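Local coordinates for protein Esterase/lipase (Lactobacillus rhamnosus, PDB 4N5H) that probably hydrolyses carboxylic esters, and may also transfer acyl groups, as a serine esterase of the alpha/beta-hydrolase fold, at residues Val31-Tyr43 against Gln51-Asn63. The protein carries 1 engineered substitution. Residues are numbered along the deposited sequence; the frame is centred on the assembly and turned at random.
Sequences VPEDVHWETEYRY and QTLNLYYPAKRRN
Two tyrosine hydroxyls grip a single carboxylate oxygen, Glu38 OE1, from opposite faces of its plane: Tyr57 OH donates from across the strand pair at 2.7 Å, and Tyr41 OH from the same strand as the glutamate. With CG anti to the carbonyl carbon (chi1 -66°) and the chain extended beyond it, the glutamate crosses Tyr57 at about a right angle, and Glu38 OE2 comes 3.3 Å from Tyr57 CE1. Water 2 bridges Glu38 OE2 to Arg61 NH2, which sits above one face of the Tyr57 ring, toward its rim, while Arg61 NH1 bonds the backbone oxygen of Arg133. Replacing Glu38 by alanine is likely to leave the two hydroxyls without their shared acceptor and water 2 without its carboxylate. The antiparallel strands 35-42 and 52-58 form the hairpin that edges the alpha/beta-hydrolase sheet, 52-58 pairing onward with 98-102. A G1 bulge interrupts them where Glu40 and Tyr41 both face Leu53; there Glu40 N donates to Asn54 OD1 at 3.2 Å, nearly along the C=O axis of the amide, and Arg82 also bonds this oxygen. On the face opposite Glu38, Trp37 CE3 packs 3.3 Å from Tyr56 CE2, the ring planes inclined at 37°, and Thr39 CG2 sits over the indole. Tyr41 CE1 rests 3.4 Å from Leu55 CD1, and its ring stacks on Trp287 of the second subunit. Toward the open end of the hairpin, Ala59 CB lies over one face of the His36 imidazole.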
loop_
_atom_site.group_PDB
_atom_site.type_symbol
_atom_site.label_atom_id
_atom_site.label_comp_id
_atom_site.label_asym_id
_atom_site.label_seq_id
_atom_site.Cartn_x
_atom_site.Cartn_y
_atom_site.Cartn_z
ATOM N N VAL A 31 10.955 -7.422 -0.609
ATOM C CA VAL A 31 11.924 -6.336 -0.276
ATOM C C VAL A 31 12.916 -6.808 0.746
ATOM O O VAL A 31 12.516 -7.420 1.728
ATOM C CB VAL A 31 11.146 -5.159 0.278
ATOM C CG1 VAL A 31 12.050 -4.073 0.687
ATOM C CG2 VAL A 31 10.111 -4.658 -0.725
ATOM N N PRO A 32 14.215 -6.449 0.589
ATOM C CA PRO A 32 15.163 -6.907 1.586
ATOM C C PRO A 32 14.819 -6.302 2.951
ATOM O O PRO A 32 14.529 -5.145 3.005
ATOM C CB PRO A 32 16.543 -6.439 1.021
ATOM C CG PRO A 32 16.293 -6.238 -0.386
ATOM C CD PRO A 32 14.872 -5.826 -0.576
ATOM N N GLU A 33 14.875 -7.107 3.970
ATOM C CA GLU A 33 14.520 -6.653 5.310
ATOM C C GLU A 33 15.796 -6.121 6.066
ATOM O O GLU A 33 16.980 -6.297 5.671
ATOM C CB GLU A 33 14.009 -7.847 6.163
ATOM C CG GLU A 33 12.851 -8.673 5.588
ATOM C CD GLU A 33 12.775 -10.099 6.163
ATOM O OE1 GLU A 33 13.346 -11.041 5.551
ATOM O OE2 GLU A 33 12.155 -10.280 7.237
ATOM N N ASP A 34 15.511 -5.444 7.160
ATOM C CA ASP A 34 16.588 -5.068 8.051
ATOM C C ASP A 34 17.539 -4.018 7.481
ATOM O O ASP A 34 18.734 -4.068 7.636
ATOM C CB ASP A 34 17.341 -6.280 8.525
ATOM C CG ASP A 34 16.401 -7.342 9.172
ATOM O OD1 ASP A 34 15.497 -6.957 9.952
ATOM O OD2 ASP A 34 16.620 -8.522 8.844
ATOM N N VAL A 35 16.944 -3.119 6.719
ATOM C CA VAL A 35 17.680 -1.973 6.126
ATOM C C VAL A 35 16.941 -0.666 6.441
ATOM O O VAL A 35 15.688 -0.676 6.549
ATOM C CB VAL A 35 17.751 -2.176 4.605
ATOM C CG1 VAL A 35 18.325 -0.972 3.854
ATOM C CG2 VAL A 35 18.626 -3.402 4.344
ATOM N N HIS A 36 17.725 0.385 6.616
ATOM C CA HIS A 36 17.223 1.764 6.742
ATOM C C HIS A 36 17.730 2.562 5.524
ATOM O O HIS A 36 18.807 2.363 5.057
ATOM C CB HIS A 36 17.775 2.450 7.979
ATOM C CG HIS A 36 17.271 1.885 9.274
ATOM N ND1 HIS A 36 17.865 2.150 10.486
ATOM C CD2 HIS A 36 16.227 1.094 9.525
ATOM C CE1 HIS A 36 17.210 1.508 11.440
ATOM N NE2 HIS A 36 16.210 0.862 10.881
ATOM N N TRP A 37 16.917 3.497 5.088
ATOM C CA TRP A 37 17.331 4.389 4.003
ATOM C C TRP A 37 17.037 5.871 4.412
ATOM O O TRP A 37 16.083 6.141 5.169
ATOM C CB TRP A 37 16.789 4.060 2.600
ATOM C CG TRP A 37 15.316 4.298 2.183
ATOM C CD1 TRP A 37 14.237 4.460 2.965
ATOM C CD2 TRP A 37 14.803 4.262 0.807
ATOM N NE1 TRP A 37 13.115 4.537 2.228
ATOM C CE2 TRP A 37 13.410 4.410 0.888
ATOM C CE3 TRP A 37 15.392 4.100 -0.464
ATOM C CZ2 TRP A 37 12.573 4.356 -0.277
ATOM C CZ3 TRP A 37 14.571 4.191 -1.634
ATOM C CH2 TRP A 37 13.192 4.292 -1.520
ATOM N N GLU A 38 17.810 6.776 3.788
ATOM C CA GLU A 38 17.677 8.188 3.910
ATOM C C GLU A 38 17.572 8.686 2.456
ATOM O O GLU A 38 18.457 8.446 1.669
ATOM C CB GLU A 38 18.950 8.754 4.560
ATOM C CG GLU A 38 19.173 8.317 6.005
ATOM C CD GLU A 38 20.591 8.535 6.521
ATOM O OE1 GLU A 38 21.460 9.034 5.771
ATOM O OE2 GLU A 38 20.924 8.053 7.666
ATOM N N THR A 39 16.505 9.392 2.172
ATOM C CA THR A 39 16.173 9.640 0.778
ATOM C C THR A 39 16.269 11.103 0.369
ATOM O O THR A 39 16.114 12.013 1.218
ATOM C CB THR A 39 14.760 9.110 0.440
ATOM O OG1 THR A 39 13.795 9.683 1.309
ATOM C CG2 THR A 39 14.721 7.616 0.551
ATOM N N GLU A 40 16.394 11.295 -0.953
ATOM C CA GLU A 40 16.163 12.614 -1.546
ATOM C C GLU A 40 17.102 13.717 -1.048
ATOM O O GLU A 40 16.759 14.872 -0.822
ATOM C CB GLU A 40 14.651 12.998 -1.325
ATOM C CG GLU A 40 14.200 14.092 -2.323
ATOM C CD GLU A 40 12.820 14.635 -1.942
ATOM O OE1 GLU A 40 12.387 14.595 -0.740
ATOM O OE2 GLU A 40 12.170 15.273 -2.833
ATOM N N TYR A 41 18.377 13.384 -0.878
ATOM C CA TYR A 41 19.308 14.406 -0.613
ATOM C C TYR A 41 19.702 15.133 -1.904
ATOM O O TYR A 41 20.162 14.500 -2.881
ATOM C CB TYR A 41 20.585 13.787 -0.095
ATOM C CG TYR A 41 20.665 13.211 1.279
ATOM C CD1 TYR A 41 20.545 11.815 1.515
ATOM C CD2 TYR A 41 20.901 14.017 2.362
ATOM C CE1 TYR A 41 20.711 11.282 2.766
ATOM C CE2 TYR A 41 21.055 13.472 3.623
ATOM C CZ TYR A 41 21.012 12.109 3.785
ATOM O OH TYR A 41 21.259 11.613 5.080
ATOM N N ARG A 42 19.617 16.474 -1.893
ATOM C CA ARG A 42 20.171 17.182 -3.028
ATOM C C ARG A 42 21.683 17.108 -2.939
ATOM O O ARG A 42 22.273 17.407 -1.910
ATOM C CB ARG A 42 19.763 18.665 -2.938
ATOM C CG ARG A 42 18.334 18.970 -3.269
ATOM C CD ARG A 42 18.056 20.442 -3.017
ATOM N NE ARG A 42 16.690 20.716 -3.347
ATOM C CZ ARG A 42 16.182 21.952 -3.405
ATOM N NH1 ARG A 42 16.976 22.997 -3.266
ATOM N NH2 ARG A 42 14.896 22.096 -3.773
ATOM N N TYR A 43 22.344 16.840 -4.053
ATOM C CA TYR A 43 23.795 16.856 -4.030
ATOM C C TYR A 43 24.466 18.135 -4.646
ATOM O O TYR A 43 25.690 18.225 -4.653
ATOM C CB TYR A 43 24.419 15.556 -4.637
ATOM C CG TYR A 43 24.009 15.149 -6.005
ATOM C CD1 TYR A 43 24.433 15.894 -7.090
ATOM C CD2 TYR A 43 23.162 14.039 -6.260
ATOM C CE1 TYR A 43 24.162 15.494 -8.355
ATOM C CE2 TYR A 43 22.856 13.674 -7.547
ATOM C CZ TYR A 43 23.336 14.386 -8.582
ATOM O OH TYR A 43 22.970 14.017 -9.910
ATOM N N GLN A 51 18.887 15.474 -9.560
ATOM C CA GLN A 51 20.201 15.754 -8.901
ATOM C C GLN A 51 20.093 15.504 -7.366
ATOM O O GLN A 51 20.408 16.374 -6.520
ATOM C CB GLN A 51 20.718 17.128 -9.273
ATOM C CG GLN A 51 21.006 17.222 -10.802
ATOM C CD GLN A 51 21.415 18.615 -11.256
ATOM O OE1 GLN A 51 20.784 19.596 -10.841
ATOM N NE2 GLN A 51 22.537 18.732 -11.971
ATOM N N THR A 52 19.610 14.334 -7.100
ATOM C CA THR A 52 19.383 13.855 -5.747
ATOM C C THR A 52 19.918 12.431 -5.599
ATOM O O THR A 52 20.169 11.739 -6.572
ATOM C CB THR A 52 17.860 13.865 -5.355
ATOM O OG1 THR A 52 17.146 13.075 -6.303
ATOM C CG2 THR A 52 17.344 15.289 -5.290
ATOM N N LEU A 53 20.073 12.012 -4.369
ATOM C CA LEU A 53 20.626 10.639 -4.062
ATOM C C LEU A 53 19.917 10.045 -2.857
ATOM O O LEU A 53 19.323 10.776 -2.037
ATOM C CB LEU A 53 22.170 10.611 -3.970
ATOM C CG LEU A 53 22.767 11.539 -2.932
ATOM C CD1 LEU A 53 22.738 10.916 -1.521
ATOM C CD2 LEU A 53 24.224 11.800 -3.190
ATOM N N ASN A 54 20.053 8.695 -2.741
ATOM C CA ASN A 54 19.602 7.961 -1.589
ATOM C C ASN A 54 20.819 7.307 -0.952
ATOM O O ASN A 54 21.779 6.897 -1.661
ATOM C CB ASN A 54 18.632 6.807 -1.929
ATOM C CG ASN A 54 17.291 7.292 -2.490
ATOM O OD1 ASN A 54 16.830 8.366 -2.269
ATOM N ND2 ASN A 54 16.706 6.438 -3.253
ATOM N N LEU A 55 20.700 7.140 0.356
ATOM C CA LEU A 55 21.664 6.374 1.176
ATOM C C LEU A 55 20.950 5.220 1.857
ATOM O O LEU A 55 19.849 5.339 2.416
ATOM C CB LEU A 55 22.337 7.234 2.231
ATOM C CG LEU A 55 22.956 8.562 1.710
ATOM C CD1 LEU A 55 23.552 9.368 2.817
ATOM C CD2 LEU A 55 24.003 8.284 0.637
ATOM N N TYR A 56 21.658 4.080 1.932
ATOM C CA TYR A 56 21.070 2.853 2.472
ATOM C C TYR A 56 22.098 2.239 3.458
ATOM O O TYR A 56 23.329 2.271 3.237
ATOM C CB TYR A 56 20.812 1.793 1.393
ATOM C CG TYR A 56 20.067 2.277 0.173
ATOM C CD1 TYR A 56 20.688 2.968 -0.841
ATOM C CD2 TYR A 56 18.721 1.932 0.013
ATOM C CE1 TYR A 56 19.998 3.382 -1.975
ATOM C CE2 TYR A 56 18.032 2.299 -1.146
ATOM C CZ TYR A 56 18.683 3.070 -2.127
ATOM O OH TYR A 56 18.010 3.398 -3.289
ATOM N N TYR A 57 21.573 1.630 4.516
ATOM C CA TYR A 57 22.390 1.045 5.563
ATOM C C TYR A 57 21.685 -0.176 6.201
ATOM O O TYR A 57 20.502 -0.308 6.224
ATOM C CB TYR A 57 22.443 2.056 6.751
ATOM C CG TYR A 57 22.822 3.491 6.379
ATOM C CD1 TYR A 57 21.850 4.390 6.054
ATOM C CD2 TYR A 57 24.114 3.937 6.398
ATOM C CE1 TYR A 57 22.120 5.674 5.737
ATOM C CE2 TYR A 57 24.426 5.245 6.104
ATOM C CZ TYR A 57 23.386 6.141 5.770
ATOM O OH TYR A 57 23.694 7.456 5.505
ATOM N N PRO A 58 22.522 -1.046 6.752
ATOM C CA PRO A 58 21.864 -2.120 7.575
ATOM C C PRO A 58 21.133 -1.488 8.726
ATOM O O PRO A 58 21.588 -0.449 9.211
ATOM C CB PRO A 58 23.107 -2.920 8.071
ATOM C CG PRO A 58 24.261 -2.025 7.916
ATOM C CD PRO A 58 23.985 -1.057 6.826
ATOM N N ALA A 59 20.002 -2.049 9.132
ATOM C CA ALA A 59 19.321 -1.510 10.293
ATOM C C ALA A 59 20.121 -1.566 11.576
ATOM O O ALA A 59 19.984 -0.642 12.348
ATOM C CB ALA A 59 17.961 -2.143 10.462
ATOM N N LYS A 60 20.913 -2.568 11.805
ATOM C CA LYS A 60 21.777 -2.588 12.993
ATOM C C LYS A 60 23.188 -2.570 12.510
ATOM O O LYS A 60 23.606 -3.505 11.835
ATOM C CB LYS A 60 21.477 -3.913 13.760
ATOM N N ARG A 61 23.934 -1.508 12.769
ATOM C CA ARG A 61 25.328 -1.416 12.272
ATOM C C ARG A 61 26.327 -2.108 13.232
ATOM O O ARG A 61 26.349 -1.755 14.388
ATOM C CB ARG A 61 25.768 0.046 12.191
ATOM C CG ARG A 61 24.731 0.928 11.577
ATOM C CD ARG A 61 25.254 2.340 11.266
ATOM N NE ARG A 61 24.153 3.001 10.630
ATOM C CZ ARG A 61 24.188 4.199 10.068
ATOM N NH1 ARG A 61 25.341 4.879 10.036
ATOM N NH2 ARG A 61 23.061 4.678 9.531
ATOM N N ARG A 62 27.152 -3.020 12.749
ATOM C CA ARG A 62 28.214 -3.608 13.570
ATOM C C ARG A 62 29.173 -2.531 14.049
ATOM O O ARG A 62 29.621 -2.523 15.179
ATOM C CB ARG A 62 29.006 -4.636 12.744
ATOM C CG ARG A 62 28.792 -6.093 13.127
ATOM C CD ARG A 62 27.315 -6.508 13.207
ATOM N NE ARG A 62 27.142 -7.725 14.023
ATOM C CZ ARG A 62 26.693 -8.916 13.601
ATOM N NH1 ARG A 62 26.322 -9.115 12.337
ATOM N NH2 ARG A 62 26.607 -9.930 14.463
ATOM N N ASN A 63 29.463 -1.620 13.139
ATOM C CA ASN A 63 30.477 -0.568 13.286
ATOM C C ASN A 63 29.921 0.815 12.945
ATOM O O ASN A 63 28.948 0.900 12.231
ATOM C CB ASN A 63 31.559 -0.841 12.264
ATOM C CG ASN A 63 32.284 -2.136 12.537
ATOM O OD1 ASN A 63 31.972 -3.177 11.948
ATOM N ND2 ASN A 63 33.213 -2.089 13.454
HETATM O O HOH W 1 20.068 4.189 10.039
HETATM O O HOH W 2 23.344 7.498 8.751
#